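Side-chain contacts in spindle assembly abnormal protein 6 (PDB 3PYI), which forms the central scaffold of centrioles, the cartwheel that ensures their nine-fold symmetry, and is required for centrosome duplication: residues L22-P27 and D140-F145; L38-Q43 and V95-L100; L53-S58 and F162-H167; H99-N104 and F148-K153. The protein carries 1 engineered substitution. One frame throughout, in Å; residues are numbered along the deposited sequence. Where two conformers were deposited one is given.

In the fold
Contacts 2, 3 and 4 are buried packing in the N-terminal head domain, whereas contact 1 is a surface contact between two turns, its centre about 19 Å from the centre of the chain. Contact 3 is the most central, joining strands 51-58 and 160-168 across the interior of the sandwich. Contacts 2 and 4 share H99 and L100 at the end of helix 92-100: contact 2 sets the helix on strand 29-44, and contact 4 its end on strand 145-152. Both touch the second subunit, which F162 of contact 3 also reaches. No hydrogen bond crosses any. Contacts 2 to 4 pair apolar side chains, while contact 1 sets a leucine methyl against a carbonyl and a glutamate chain.

Contact 1: residues L22-P27 and D140-F145; sequences LSLNQP and DAEKNF
L24 sits at the tip of the tight turn linking strand 7-23 to strand 26-27, and meets A141 and E142 in the hairpin loop between strands 133-139 and 145-152. One methyl does nearly all the touching. L24 CD2 lies 3.4 Å from A141 O and 3.4 Å from E142 CG, with A141 CB 4.3 Å from the same CD2. L24 CG lies anti to the carbonyl carbon (chi1 -65°), which carries the methyl toward the other loop. The leucine and glutamate side chains cross at about a right angle. E142 meets the leucine with CG, not with its carboxylate.

Each loop is braced from within. S23 OG accepts from N25 N over 3.1 Å, an ST turn, with a weak second bond from Q26 N. L22 and S23 both face Q26, a classic beta bulge at the corner. In 140-145, D140 N donates to F145 O over 2.8 Å, closing the base of the loop. K143 NZ forms salt bridges with D62 and E64. A tetraethylene glycol, probably from the crystallisation liquor, is hydrogen-bonded to N25 OD1. This is plain surface packing, two turns of a beta sandwich laid side by side.

Contact 2: residues L38-Q43 and V95-L100; sequences LKISEQ and VIIQHL
I40 CD1, on strand 29-44, meets I96 and I97 of helix 92-100, consecutive residues on the helix side that faces the sheet, and the contact is wholly apolar. I40 and I96 reach toward each other tip to tip. I96 was deposited in two conformers, and in one of them CD1 lies 3.4 Å from I40 CD1; that short distance is doubtful as a measure of strain, because it rests on one of two positions. I97 makes the more ordinary contact, its CG1 4.2 Å from I40 CD1. The extended side chain of I40, with CD1 anti to CA (chi2 168°), carries the methyl straight across the gap between backbones, whose nearest CA atoms, those of I40 and I97, are 9.1 Å apart.

Hydrogen bonding stays inside each element. H99 N donates to V95 O over 2.7 Å and L100 N to I96 O over 2.9 Å; the turn at 96-100 is of the wider pi type. The strand pairs through I40 with L9 and F10 and through S41 with K54.

Further packing extends the cluster: F55 lies on I40 and F10 on I97. From the second subunit, I156 packs on V95, I96 and L100, consistent with the head-to-head linkage that builds the cartwheel ring. The whole is a helix packed against the beta sandwich of the SAS-6 head, a member of the XRCC4-like class.

Contact 3: residues L53-S58 and F162-H167; sequences LKFEIS and FSIKLH
I164 CD1 sits over the face of the F55 ring, 4.1 Å from its centroid and 10° off the ring normal, a CH-pi contact. The methyl is almost centred, with F55 CE1 and F55 CZ both 4.1 Å from it, and the two side chains cross at about a right angle. Beside this pair, L166 spreads its two methyls over two residues of strand 51-58 that lie on the same side: CD2 touches F55 CB at 4.2 Å, and CD1 touches I57 CD1 at 3.7 Å. I57 CG1 is also close, 3.8 Å from L166 CD1. I57 holds CG1 between its backbone N and carbonyl carbon (chi1 61°), which swings the extended branch over to L166.

These residues come from strands that face each other rather than pair. The axes of the two segments come within 8.4 Å and cross at 65°, so they share a short patch of side chains. Around that patch, F92 of helix 92-100 packs on F55, V36 and L38 lie against I57, and F162 meets F92 edge-to-face. F55 and I57 are held in their sheet by backbone bonds to E69 and F67.

All four touching residues are buried and no hydrogen bond passes between the segments. At this point the two layers of the sandwich are held by dispersion and shape complementarity of apolar side chains.

Contact 4: residues H99-N104 and F148-K153; sequences HLLCKN and FELFSK
Segment 99-104 continues from helix 92-100 into loop, while 148-152 is extended strand. The two backbones stay apart, the nearest CA atoms being those of L100 and S152 at 8.3 Å, and no hydrogen bond joins them. Side chains fill the gap instead. L150 is gripped through both of its methyls: CD2 meets L100 CD1 at 3.9 Å, and CD1 meets L101 CD2 at 4.1 Å. Its CG stands anti to the backbone N (chi1 -157°), which directs the fork at the helix end and lets each branch take one of the two successive leucines. Both leucines lie at a slant to L150.

In the SAS-6 head, a beta sandwich of the XRCC4-like class, this places the end of the helix against strand 145-152 just as contact 2 places its middle against strand 29-44. L101 bridges the two, since it also packs on L38 and I40 of that strand. L150 is backed by T133 and I135 from one neighbouring strand and by F162 from the other.

Polar anchoring comes from the surroundings. L100 O accepts from T133 OG1, tying the helix end to strand 133-139, and S152 OG makes a weak bond to K131 O. On the outer side, P155 of the second subunit packs on H99.

Contact 1: residues L22-P27 and D140-F145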
loop_
_atom_site.group_PDB
_atom_site.type_symbol
_atom_site.label_atom_id
_atom_site.label_comp_id
_atom_site.label_asym_id
_atom_site.label_seq_id
_atom_site.Cartn_x
_atom_site.Cartn_y
_atom_site.Cartn_z
ATOM N N LEU A 22 15.788 -12.719 -16.837
ATOM C CA LEU A 22 17.128 -13.003 -17.349
ATOM C C LEU A 22 17.128 -13.262 -18.861
ATOM O O LEU A 22 18.000 -12.764 -19.576
ATOM C CB LEU A 22 17.765 -14.166 -16.587
ATOM C CG LEU A 22 17.930 -13.931 -15.082
ATOM C CD1 LEU A 22 18.485 -15.171 -14.393
ATOM C CD2 LEU A 22 18.820 -12.728 -14.809
ATOM N N SER A 23 16.156 -14.033 -19.346
ATOM C CA SER A 23 15.960 -14.201 -20.792
ATOM C C SER A 23 14.571 -14.754 -21.107
ATOM O O SER A 23 13.770 -14.983 -20.199
ATOM C CB SER A 23 17.047 -15.086 -21.419
ATOM O OG SER A 23 16.756 -16.463 -21.268
ATOM N N LEU A 24 14.285 -14.960 -22.392
ATOM C CA LEU A 24 12.991 -15.501 -22.797
ATOM C C LEU A 24 12.768 -16.877 -22.172
ATOM O O LEU A 24 11.626 -17.314 -22.004
ATOM C CB LEU A 24 12.879 -15.587 -24.322
ATOM C CG LEU A 24 12.874 -14.294 -25.142
ATOM C CD1 LEU A 24 13.000 -14.620 -26.617
ATOM C CD2 LEU A 24 11.627 -13.479 -24.895
ATOM N N ASN A 25 13.870 -17.542 -21.823
ATOM C CA ASN A 25 13.838 -18.873 -21.216
ATOM C C ASN A 25 14.123 -18.877 -19.710
ATOM O O ASN A 25 13.947 -19.895 -19.043
ATOM C CB ASN A 25 14.833 -19.794 -21.921
ATOM C CG ASN A 25 14.556 -19.922 -23.406
ATOM O OD1 ASN A 25 13.492 -20.393 -23.814
ATOM N ND2 ASN A 25 15.519 -19.509 -24.226
ATOM N N GLN A 26 14.573 -17.745 -19.180
ATOM C CA GLN A 26 14.875 -17.641 -17.759
ATOM C C GLN A 26 14.016 -16.551 -17.128
ATOM O O GLN A 26 14.316 -15.367 -17.264
ATOM C CB GLN A 26 16.359 -17.334 -17.551
ATOM C CG GLN A 26 17.281 -18.127 -18.456
ATOM C CD GLN A 26 18.748 -17.902 -18.138
ATOM O OE1 GLN A 26 19.147 -17.890 -16.973
ATOM N NE2 GLN A 26 19.561 -17.729 -19.177
ATOM N N PRO A 27 12.934 -16.954 -16.444
ATOM C CA PRO A 27 11.936 -16.034 -15.878
ATOM C C PRO A 27 12.451 -15.183 -14.713
ATOM O O PRO A 27 11.922 -14.091 -14.484
ATOM C CB PRO A 27 10.824 -16.974 -15.394
ATOM C CG PRO A 27 11.039 -18.252 -16.140
ATOM C CD PRO A 27 12.522 -18.360 -16.313
ATOM N N ASP A 140 8.166 -7.248 -19.448
ATOM C CA ASP A 140 7.820 -8.555 -19.980
ATOM C C ASP A 140 9.118 -9.199 -20.452
ATOM O O ASP A 140 10.066 -8.489 -20.795
ATOM C CB ASP A 140 6.917 -8.354 -21.204
ATOM C CG ASP A 140 5.806 -9.364 -21.282
ATOM O OD1 ASP A 140 5.907 -10.408 -20.606
ATOM O OD2 ASP A 140 4.829 -9.113 -22.017
ATOM N N ALA A 141 9.165 -10.529 -20.508
ATOM C CA ALA A 141 10.348 -11.204 -21.037
ATOM C C ALA A 141 10.556 -10.849 -22.508
ATOM O O ALA A 141 11.685 -10.715 -22.974
ATOM C CB ALA A 141 10.243 -12.714 -20.858
ATOM N N GLU A 142 9.460 -10.690 -23.240
ATOM C CA GLU A 142 9.533 -10.348 -24.658
ATOM C C GLU A 142 9.465 -8.842 -24.902
ATOM O O GLU A 142 9.502 -8.393 -26.045
ATOM C CB GLU A 142 8.403 -11.024 -25.432
ATOM C CG GLU A 142 8.356 -12.525 -25.280
ATOM C CD GLU A 142 7.177 -13.134 -26.002
ATOM O OE1 GLU A 142 6.928 -12.739 -27.158
ATOM O OE2 GLU A 142 6.501 -14.006 -25.417
ATOM N N LYS A 143 9.340 -8.060 -23.838
ATOM C CA LYS A 143 9.312 -6.611 -23.973
ATOM C C LYS A 143 8.111 -6.145 -24.798
ATOM O O LYS A 143 8.192 -5.183 -25.569
ATOM C CB LYS A 143 10.628 -6.102 -24.571
ATOM C CG LYS A 143 11.853 -6.473 -23.730
ATOM C CD LYS A 143 13.144 -6.447 -24.538
ATOM C CE LYS A 143 13.599 -5.033 -24.863
ATOM N NZ LYS A 143 14.950 -5.024 -25.515
ATOM N N ASN A 144 6.989 -6.833 -24.630
ATOM C CA ASN A 144 5.740 -6.376 -25.213
ATOM C C ASN A 144 4.991 -5.458 -24.249
ATOM O O ASN A 144 4.224 -4.588 -24.662
ATOM C CB ASN A 144 4.872 -7.568 -25.592
ATOM C CG ASN A 144 5.529 -8.452 -26.640
ATOM O OD1 ASN A 144 5.637 -9.666 -26.467
ATOM N ND2 ASN A 144 5.982 -7.842 -27.731
ATOM N N PHE A 145 5.230 -5.659 -22.958
ATOM C CA PHE A 145 4.582 -4.876 -21.918
ATOM C C PHE A 145 5.558 -4.531 -20.816
ATOM O O PHE A 145 6.537 -5.243 -20.583
ATOM C CB PHE A 145 3.427 -5.659 -21.307
ATOM C CG PHE A 145 2.334 -5.983 -22.278
ATOM C CD1 PHE A 145 1.434 -5.011 -22.674
ATOM C CD2 PHE A 145 2.204 -7.261 -22.791
ATOM C CE1 PHE A 145 0.416 -5.308 -23.571
ATOM C CE2 PHE A 145 1.193 -7.565 -23.685
ATOM C CZ PHE A 145 0.300 -6.591 -24.078
#

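Contact 2: residues L38-Q43 and V95-L100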
loop_
_atom_site.group_PDB
_atom_site.type_symbol
_atom_site.label_atom_id
_atom_site.label_comp_id
_atom_site.label_asym_id
_atom_site.label_seq_id
_atom_site.Cartn_x
_atom_site.Cartn_y
_atom_site.Cartn_z
ATOM N N LEU A 38 10.132 10.005 -18.651
ATOM C CA LEU A 38 8.697 9.860 -18.466
ATOM C C LEU A 38 7.957 11.086 -19.007
ATOM O O LEU A 38 8.274 12.222 -18.659
ATOM C CB LEU A 38 8.354 9.650 -16.988
ATOM C CG LEU A 38 6.846 9.773 -16.666
ATOM C CD1 LEU A 38 6.061 8.680 -17.366
ATOM C CD2 LEU A 38 6.569 9.739 -15.168
ATOM N N LYS A 39 6.987 10.846 -19.874
ATOM C CA LYS A 39 6.142 11.924 -20.378
ATOM C C LYS A 39 4.698 11.646 -20.030
ATOM O O LYS A 39 4.197 10.561 -20.296
ATOM C CB LYS A 39 6.287 12.084 -21.898
ATOM C CG LYS A 39 7.621 12.688 -22.343
ATOM C CD LYS A 39 7.731 12.752 -23.864
ATOM C CE LYS A 39 6.556 13.514 -24.469
ATOM N NZ LYS A 39 6.643 13.622 -25.958
ATOM N N ILE A 40 4.040 12.636 -19.435
ATOM C CA ILE A 40 2.608 12.583 -19.177
ATOM C C ILE A 40 1.932 13.729 -19.915
ATOM O O ILE A 40 2.367 14.880 -19.831
ATOM C CB ILE A 40 2.306 12.726 -17.683
ATOM C CG1 ILE A 40 3.151 11.731 -16.876
ATOM C CG2 ILE A 40 0.822 12.503 -17.430
ATOM C CD1 ILE A 40 3.130 11.991 -15.370
ATOM N N SER A 41 0.881 13.421 -20.658
ATOM C CA SER A 41 0.167 14.467 -21.372
ATOM C C SER A 41 -1.337 14.215 -21.319
ATOM O O SER A 41 -1.770 13.119 -20.945
ATOM C CB SER A 41 0.677 14.578 -22.819
ATOM O OG SER A 41 0.531 13.350 -23.511
ATOM N N GLU A 42 -2.128 15.240 -21.645
ATOM C CA GLU A 42 -3.563 15.050 -21.832
ATOM C C GLU A 42 -3.921 15.320 -23.283
ATOM O O GLU A 42 -3.311 16.155 -23.947
ATOM C CB GLU A 42 -4.404 15.909 -20.872
ATOM C CG GLU A 42 -4.342 17.400 -21.122
ATOM C CD GLU A 42 -5.304 18.186 -20.230
ATOM O OE1 GLU A 42 -6.461 18.400 -20.629
ATOM O OE2 GLU A 42 -4.890 18.609 -19.138
ATOM N N GLN A 43 -4.904 14.587 -23.781
ATOM C CA GLN A 43 -5.287 14.724 -25.168
ATOM C C GLN A 43 -6.747 14.363 -25.303
ATOM O O GLN A 43 -7.326 13.728 -24.416
ATOM C CB GLN A 43 -4.426 13.799 -26.045
ATOM C CG GLN A 43 -4.619 12.308 -25.735
ATOM C CD GLN A 43 -3.644 11.399 -26.470
ATOM O OE1 GLN A 43 -2.559 11.820 -26.867
ATOM N NE2 GLN A 43 -4.029 10.141 -26.644
ATOM N N VAL A 95 -1.657 15.877 -8.950
ATOM C CA VAL A 95 -1.162 15.488 -7.639
ATOM C C VAL A 95 0.143 14.695 -7.763
ATOM O O VAL A 95 1.106 14.970 -7.059
ATOM C CB VAL A 95 -2.207 14.670 -6.849
ATOM C CG1 VAL A 95 -1.676 14.345 -5.463
ATOM C CG2 VAL A 95 -3.531 15.444 -6.746
ATOM N N ILE A 96 0.185 13.721 -8.674
ATOM C CA ILE A 96 1.394 12.918 -8.871
ATOM C C ILE A 96 2.566 13.807 -9.286
ATOM O O ILE A 96 3.694 13.659 -8.809
ATOM C CB ILE A 96 1.219 11.797 -9.950
ATOM C CG1 ILE A 96 1.166 12.384 -11.352
ATOM C CG2 ILE A 96 0.002 10.925 -9.697
ATOM C CD1 ILE A 96 2.446 12.217 -12.098
ATOM N N ILE A 97 2.282 14.732 -10.197
ATOM C CA ILE A 97 3.306 15.640 -10.681
ATOM C C ILE A 97 3.778 16.586 -9.580
ATOM O O ILE A 97 4.978 16.787 -9.400
ATOM C CB ILE A 97 2.817 16.449 -11.888
ATOM C CG1 ILE A 97 2.784 15.560 -13.136
ATOM C CG2 ILE A 97 3.726 17.637 -12.123
ATOM C CD1 ILE A 97 1.931 16.095 -14.265
ATOM N N GLN A 98 2.829 17.152 -8.834
ATOM C CA GLN A 98 3.147 18.149 -7.811
ATOM C C GLN A 98 3.611 17.577 -6.474
ATOM O O GLN A 98 4.304 18.258 -5.724
ATOM C CB GLN A 98 1.949 19.085 -7.574
ATOM C CG GLN A 98 1.857 20.209 -8.600
ATOM C CD GLN A 98 0.634 21.096 -8.404
ATOM O OE1 GLN A 98 -0.332 20.712 -7.740
ATOM N NE2 GLN A 98 0.669 22.286 -8.994
ATOM N N HIS A 99 3.222 16.344 -6.166
ATOM C CA HIS A 99 3.504 15.789 -4.842
ATOM C C HIS A 99 4.299 14.492 -4.840
ATOM O O HIS A 99 4.793 14.078 -3.799
ATOM C CB HIS A 99 2.203 15.583 -4.057
ATOM C CG HIS A 99 1.494 16.855 -3.728
ATOM N ND1 HIS A 99 1.888 17.680 -2.696
ATOM C CD2 HIS A 99 0.419 17.450 -4.298
ATOM C CE1 HIS A 99 1.088 18.729 -2.646
ATOM N NE2 HIS A 99 0.186 18.612 -3.606
ATOM N N LEU A 100 4.417 13.843 -5.988
ATOM C CA LEU A 100 5.088 12.553 -6.020
ATOM C C LEU A 100 6.305 12.539 -6.938
ATOM O O LEU A 100 7.293 11.887 -6.632
ATOM C CB LEU A 100 4.100 11.440 -6.378
ATOM C CG LEU A 100 2.997 11.167 -5.346
ATOM C CD1 LEU A 100 2.079 10.078 -5.837
ATOM C CD2 LEU A 100 3.590 10.768 -3.996
#

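Contact 3: residues L53-S58 and F162-H167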
loop_
_atom_site.group_PDB
_atom_site.type_symbol
_atom_site.label_atom_id
_atom_site.label_comp_id
_atom_site.label_asym_id
_atom_site.label_seq_id
_atom_site.Cartn_x
_atom_site.Cartn_y
_atom_site.Cartn_z
ATOM N N LEU A 53 -5.564 10.668 -20.669
ATOM C CA LEU A 53 -4.289 10.894 -20.032
ATOM C C LEU A 53 -3.298 9.887 -20.628
ATOM O O LEU A 53 -3.532 8.680 -20.581
ATOM C CB LEU A 53 -4.454 10.642 -18.537
ATOM C CG LEU A 53 -3.519 11.317 -17.547
ATOM C CD1 LEU A 53 -3.457 12.804 -17.838
ATOM C CD2 LEU A 53 -4.022 11.050 -16.128
ATOM N N LYS A 54 -2.203 10.371 -21.199
ATOM C CA LYS A 54 -1.233 9.470 -21.826
ATOM C C LYS A 54 0.079 9.414 -21.049
ATOM O O LYS A 54 0.687 10.449 -20.750
ATOM C CB LYS A 54 -0.962 9.859 -23.287
ATOM C CG LYS A 54 -0.127 8.825 -24.057
ATOM C CD LYS A 54 0.014 9.184 -25.530
ATOM C CE LYS A 54 0.524 8.006 -26.359
ATOM N NZ LYS A 54 0.512 8.307 -27.826
ATOM N N PHE A 55 0.504 8.199 -20.715
ATOM C CA PHE A 55 1.819 7.981 -20.101
ATOM C C PHE A 55 2.757 7.316 -21.109
ATOM O O PHE A 55 2.388 6.307 -21.723
ATOM C CB PHE A 55 1.701 7.076 -18.875
ATOM C CG PHE A 55 0.972 7.696 -17.738
ATOM C CD1 PHE A 55 -0.415 7.803 -17.761
ATOM C CD2 PHE A 55 1.663 8.152 -16.631
ATOM C CE1 PHE A 55 -1.092 8.379 -16.705
ATOM C CE2 PHE A 55 0.991 8.725 -15.569
ATOM C CZ PHE A 55 -0.389 8.838 -15.602
ATOM N N GLU A 56 3.956 7.884 -21.278
ATOM C CA GLU A 56 4.957 7.359 -22.209
ATOM C C GLU A 56 6.318 7.270 -21.523
ATOM O O GLU A 56 6.777 8.237 -20.904
ATOM C CB GLU A 56 5.100 8.256 -23.458
ATOM C CG GLU A 56 3.816 8.565 -24.205
ATOM C CD GLU A 56 4.050 9.516 -25.383
ATOM O OE1 GLU A 56 4.576 9.059 -26.427
ATOM O OE2 GLU A 56 3.714 10.720 -25.260
ATOM N N ILE A 57 6.976 6.121 -21.646
ATOM C CA ILE A 57 8.353 6.006 -21.182
ATOM C C ILE A 57 9.293 5.567 -22.297
ATOM O O ILE A 57 8.913 4.799 -23.203
ATOM C CB ILE A 57 8.511 5.035 -19.979
ATOM C CG1 ILE A 57 8.074 3.624 -20.367
ATOM C CG2 ILE A 57 7.755 5.535 -18.733
ATOM C CD1 ILE A 57 8.321 2.612 -19.266
ATOM N N SER A 58 10.522 6.070 -22.211
ATOM C CA SER A 58 11.603 5.712 -23.121
ATOM C C SER A 58 12.941 5.806 -22.381
ATOM O O SER A 58 13.008 6.343 -21.272
ATOM C CB SER A 58 11.622 6.626 -24.347
ATOM O OG SER A 58 11.685 7.986 -23.955
ATOM N N PHE A 162 0.574 2.727 -7.045
ATOM C CA PHE A 162 -0.182 2.148 -8.144
ATOM C C PHE A 162 0.763 1.544 -9.169
ATOM O O PHE A 162 1.970 1.777 -9.128
ATOM C CB PHE A 162 -1.113 3.198 -8.802
ATOM C CG PHE A 162 -0.380 4.303 -9.521
ATOM C CD1 PHE A 162 -0.235 5.546 -8.939
ATOM C CD2 PHE A 162 0.172 4.093 -10.773
ATOM C CE1 PHE A 162 0.450 6.559 -9.587
ATOM C CE2 PHE A 162 0.860 5.103 -11.425
ATOM C CZ PHE A 162 1.000 6.335 -10.837
ATOM N N SER A 163 0.209 0.735 -10.065
ATOM C CA SER A 163 0.953 0.292 -11.233
ATOM C C SER A 163 0.076 0.444 -12.464
ATOM O O SER A 163 -1.132 0.190 -12.420
ATOM C CB SER A 163 1.401 -1.161 -11.085
ATOM O OG SER A 163 0.280 -2.012 -11.007
ATOM N N ILE A 164 0.679 0.900 -13.552
ATOM C CA ILE A 164 -0.016 0.997 -14.832
ATOM C C ILE A 164 0.699 0.103 -15.842
ATOM O O ILE A 164 1.914 0.186 -16.000
ATOM C CB ILE A 164 -0.067 2.447 -15.346
ATOM C CG1 ILE A 164 -0.746 3.359 -14.317
ATOM C CG2 ILE A 164 -0.841 2.530 -16.674
ATOM C CD1 ILE A 164 -0.705 4.836 -14.688
ATOM N N LYS A 165 -0.053 -0.773 -16.493
ATOM C CA LYS A 165 0.494 -1.594 -17.544
ATOM C C LYS A 165 0.632 -0.763 -18.819
ATOM O O LYS A 165 -0.356 -0.303 -19.377
ATOM C CB LYS A 165 -0.411 -2.796 -17.800
ATOM C CG LYS A 165 0.231 -3.867 -18.682
ATOM C CD LYS A 165 -0.755 -4.978 -19.000
ATOM C CE LYS A 165 -0.099 -6.103 -19.786
ATOM N NZ LYS A 165 -1.084 -7.138 -20.222
ATOM N N LEU A 166 1.867 -0.545 -19.256
ATOM C CA LEU A 166 2.121 0.139 -20.522
ATOM C C LEU A 166 2.432 -0.901 -21.599
ATOM O O LEU A 166 2.978 -1.961 -21.303
ATOM C CB LEU A 166 3.307 1.098 -20.389
ATOM C CG LEU A 166 3.354 1.973 -19.140
ATOM C CD1 LEU A 166 4.653 2.757 -19.093
ATOM C CD2 LEU A 166 2.154 2.910 -19.099
ATOM N N HIS A 167 2.084 -0.599 -22.847
ATOM C CA HIS A 167 2.351 -1.524 -23.946
ATOM C C HIS A 167 3.387 -0.954 -24.911
ATOM O O HIS A 167 3.525 0.267 -25.046
ATOM C CB HIS A 167 1.064 -1.880 -24.702
ATOM C CG HIS A 167 0.338 -0.691 -25.247
ATOM N ND1 HIS A 167 -0.611 0.002 -24.522
ATOM C CD2 HIS A 167 0.423 -0.071 -26.447
ATOM C CE1 HIS A 167 -1.080 0.997 -25.254
ATOM N NE2 HIS A 167 -0.468 0.977 -26.425
#

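Contact 4: residues H99-N104 and F148-K153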
loop_
_atom_site.group_PDB
_atom_site.type_symbol
_atom_site.label_atom_id
_atom_site.label_comp_id
_atom_site.label_asym_id
_atom_site.label_seq_id
_atom_site.Cartn_x
_atom_site.Cartn_y
_atom_site.Cartn_z
ATOM N N HIS A 99 3.222 16.344 -6.166
ATOM C CA HIS A 99 3.504 15.789 -4.842
ATOM C C HIS A 99 4.299 14.492 -4.840
ATOM O O HIS A 99 4.793 14.078 -3.799
ATOM C CB HIS A 99 2.203 15.583 -4.057
ATOM C CG HIS A 99 1.494 16.855 -3.728
ATOM N ND1 HIS A 99 1.888 17.680 -2.696
ATOM C CD2 HIS A 99 0.419 17.450 -4.298
ATOM C CE1 HIS A 99 1.088 18.729 -2.646
ATOM N NE2 HIS A 99 0.186 18.612 -3.606
ATOM N N LEU A 100 4.417 13.843 -5.988
ATOM C CA LEU A 100 5.088 12.553 -6.020
ATOM C C LEU A 100 6.305 12.539 -6.938
ATOM O O LEU A 100 7.293 11.887 -6.632
ATOM C CB LEU A 100 4.100 11.440 -6.378
ATOM C CG LEU A 100 2.997 11.167 -5.346
ATOM C CD1 LEU A 100 2.079 10.078 -5.837
ATOM C CD2 LEU A 100 3.590 10.768 -3.996
ATOM N N LEU A 101 6.248 13.289 -8.038
ATOM C CA LEU A 101 7.376 13.317 -8.969
ATOM C C LEU A 101 8.211 14.586 -8.829
ATOM O O LEU A 101 9.208 14.759 -9.524
ATOM C CB LEU A 101 6.888 13.163 -10.406
ATOM C CG LEU A 101 6.109 11.890 -10.738
ATOM C CD1 LEU A 101 5.671 11.923 -12.191
ATOM C CD2 LEU A 101 6.934 10.649 -10.453
ATOM N N CYS A 102 7.798 15.461 -7.916
ATOM C CA CYS A 102 8.433 16.763 -7.718
ATOM C C CYS A 102 9.744 16.662 -6.946
ATOM O O CYS A 102 9.953 15.722 -6.180
ATOM C CB CYS A 102 7.487 17.677 -6.943
ATOM S SG CYS A 102 7.014 16.984 -5.321
ATOM N N LYS A 103 10.614 17.648 -7.143
ATOM C CA LYS A 103 11.870 17.741 -6.403
ATOM C C LYS A 103 11.667 18.538 -5.117
ATOM O O LYS A 103 11.202 19.678 -5.152
ATOM C CB LYS A 103 12.950 18.416 -7.254
ATOM C CG LYS A 103 13.308 17.687 -8.542
ATOM C CD LYS A 103 14.494 18.354 -9.238
ATOM C CE LYS A 103 14.953 17.566 -10.461
ATOM N NZ LYS A 103 16.200 18.125 -11.061
ATOM N N ASN A 104 12.014 17.941 -3.982
ATOM C CA ASN A 104 11.880 18.633 -2.705
ATOM C C ASN A 104 13.002 19.647 -2.475
ATOM O O ASN A 104 14.094 19.512 -3.029
ATOM C CB ASN A 104 11.773 17.637 -1.543
ATOM C CG ASN A 104 10.342 17.148 -1.319
ATOM O OD1 ASN A 104 9.479 17.274 -2.194
ATOM N ND2 ASN A 104 10.086 16.591 -0.138
ATOM N N PHE A 148 4.529 0.102 -15.041
ATOM C CA PHE A 148 5.120 1.308 -14.488
ATOM C C PHE A 148 4.571 1.463 -13.074
ATOM O O PHE A 148 3.368 1.681 -12.904
ATOM C CB PHE A 148 4.697 2.514 -15.330
ATOM C CG PHE A 148 5.115 3.827 -14.752
ATOM C CD1 PHE A 148 6.364 4.344 -15.017
ATOM C CD2 PHE A 148 4.260 4.547 -13.941
ATOM C CE1 PHE A 148 6.756 5.555 -14.486
ATOM C CE2 PHE A 148 4.651 5.762 -13.410
ATOM C CZ PHE A 148 5.909 6.259 -13.679
ATOM N N GLU A 149 5.437 1.354 -12.070
ATOM C CA GLU A 149 4.990 1.342 -10.671
ATOM C C GLU A 149 5.550 2.487 -9.848
ATOM O O GLU A 149 6.719 2.810 -9.943
ATOM C CB GLU A 149 5.356 0.019 -10.013
ATOM C CG GLU A 149 4.904 -1.178 -10.826
ATOM C CD GLU A 149 4.998 -2.476 -10.066
ATOM O OE1 GLU A 149 5.885 -2.594 -9.196
ATOM O OE2 GLU A 149 4.190 -3.385 -10.357
ATOM N N LEU A 150 4.696 3.104 -9.041
ATOM C CA LEU A 150 5.120 4.204 -8.191
ATOM C C LEU A 150 5.049 3.768 -6.715
ATOM O O LEU A 150 4.075 3.152 -6.304
ATOM C CB LEU A 150 4.199 5.397 -8.439
ATOM C CG LEU A 150 4.744 6.779 -8.105
ATOM C CD1 LEU A 150 6.086 6.985 -8.786
ATOM C CD2 LEU A 150 3.752 7.834 -8.561
ATOM N N PHE A 151 6.071 4.106 -5.932
ATOM C CA PHE A 151 6.169 3.682 -4.537
ATOM C C PHE A 151 6.430 4.871 -3.637
ATOM O O PHE A 151 7.142 5.797 -4.015
ATOM C CB PHE A 151 7.337 2.714 -4.334
ATOM C CG PHE A 151 7.121 1.349 -4.923
ATOM C CD1 PHE A 151 7.394 1.111 -6.262
ATOM C CD2 PHE A 151 6.675 0.296 -4.133
ATOM C CE1 PHE A 151 7.200 -0.155 -6.814
ATOM C CE2 PHE A 151 6.496 -0.973 -4.667
ATOM C CZ PHE A 151 6.755 -1.198 -6.020
ATOM N N SER A 152 5.872 4.826 -2.431
ATOM C CA SER A 152 6.279 5.740 -1.376
ATOM C C SER A 152 6.540 4.932 -0.100
ATOM O O SER A 152 5.613 4.546 0.603
ATOM C CB SER A 152 5.201 6.815 -1.170
ATOM O OG SER A 152 5.612 7.770 -0.213
ATOM N N LYS A 153 7.807 4.670 0.176
ATOM C CA LYS A 153 8.223 3.727 1.220
ATOM C C LYS A 153 7.680 4.078 2.603
ATOM O O LYS A 153 7.590 5.249 2.951
ATOM C CB LYS A 153 9.751 3.701 1.262
ATOM C CG LYS A 153 10.379 2.465 1.858
ATOM C CD LYS A 153 11.903 2.555 1.750
ATOM C CE LYS A 153 12.580 1.248 2.140
ATOM N NZ LYS A 153 12.082 0.098 1.331
#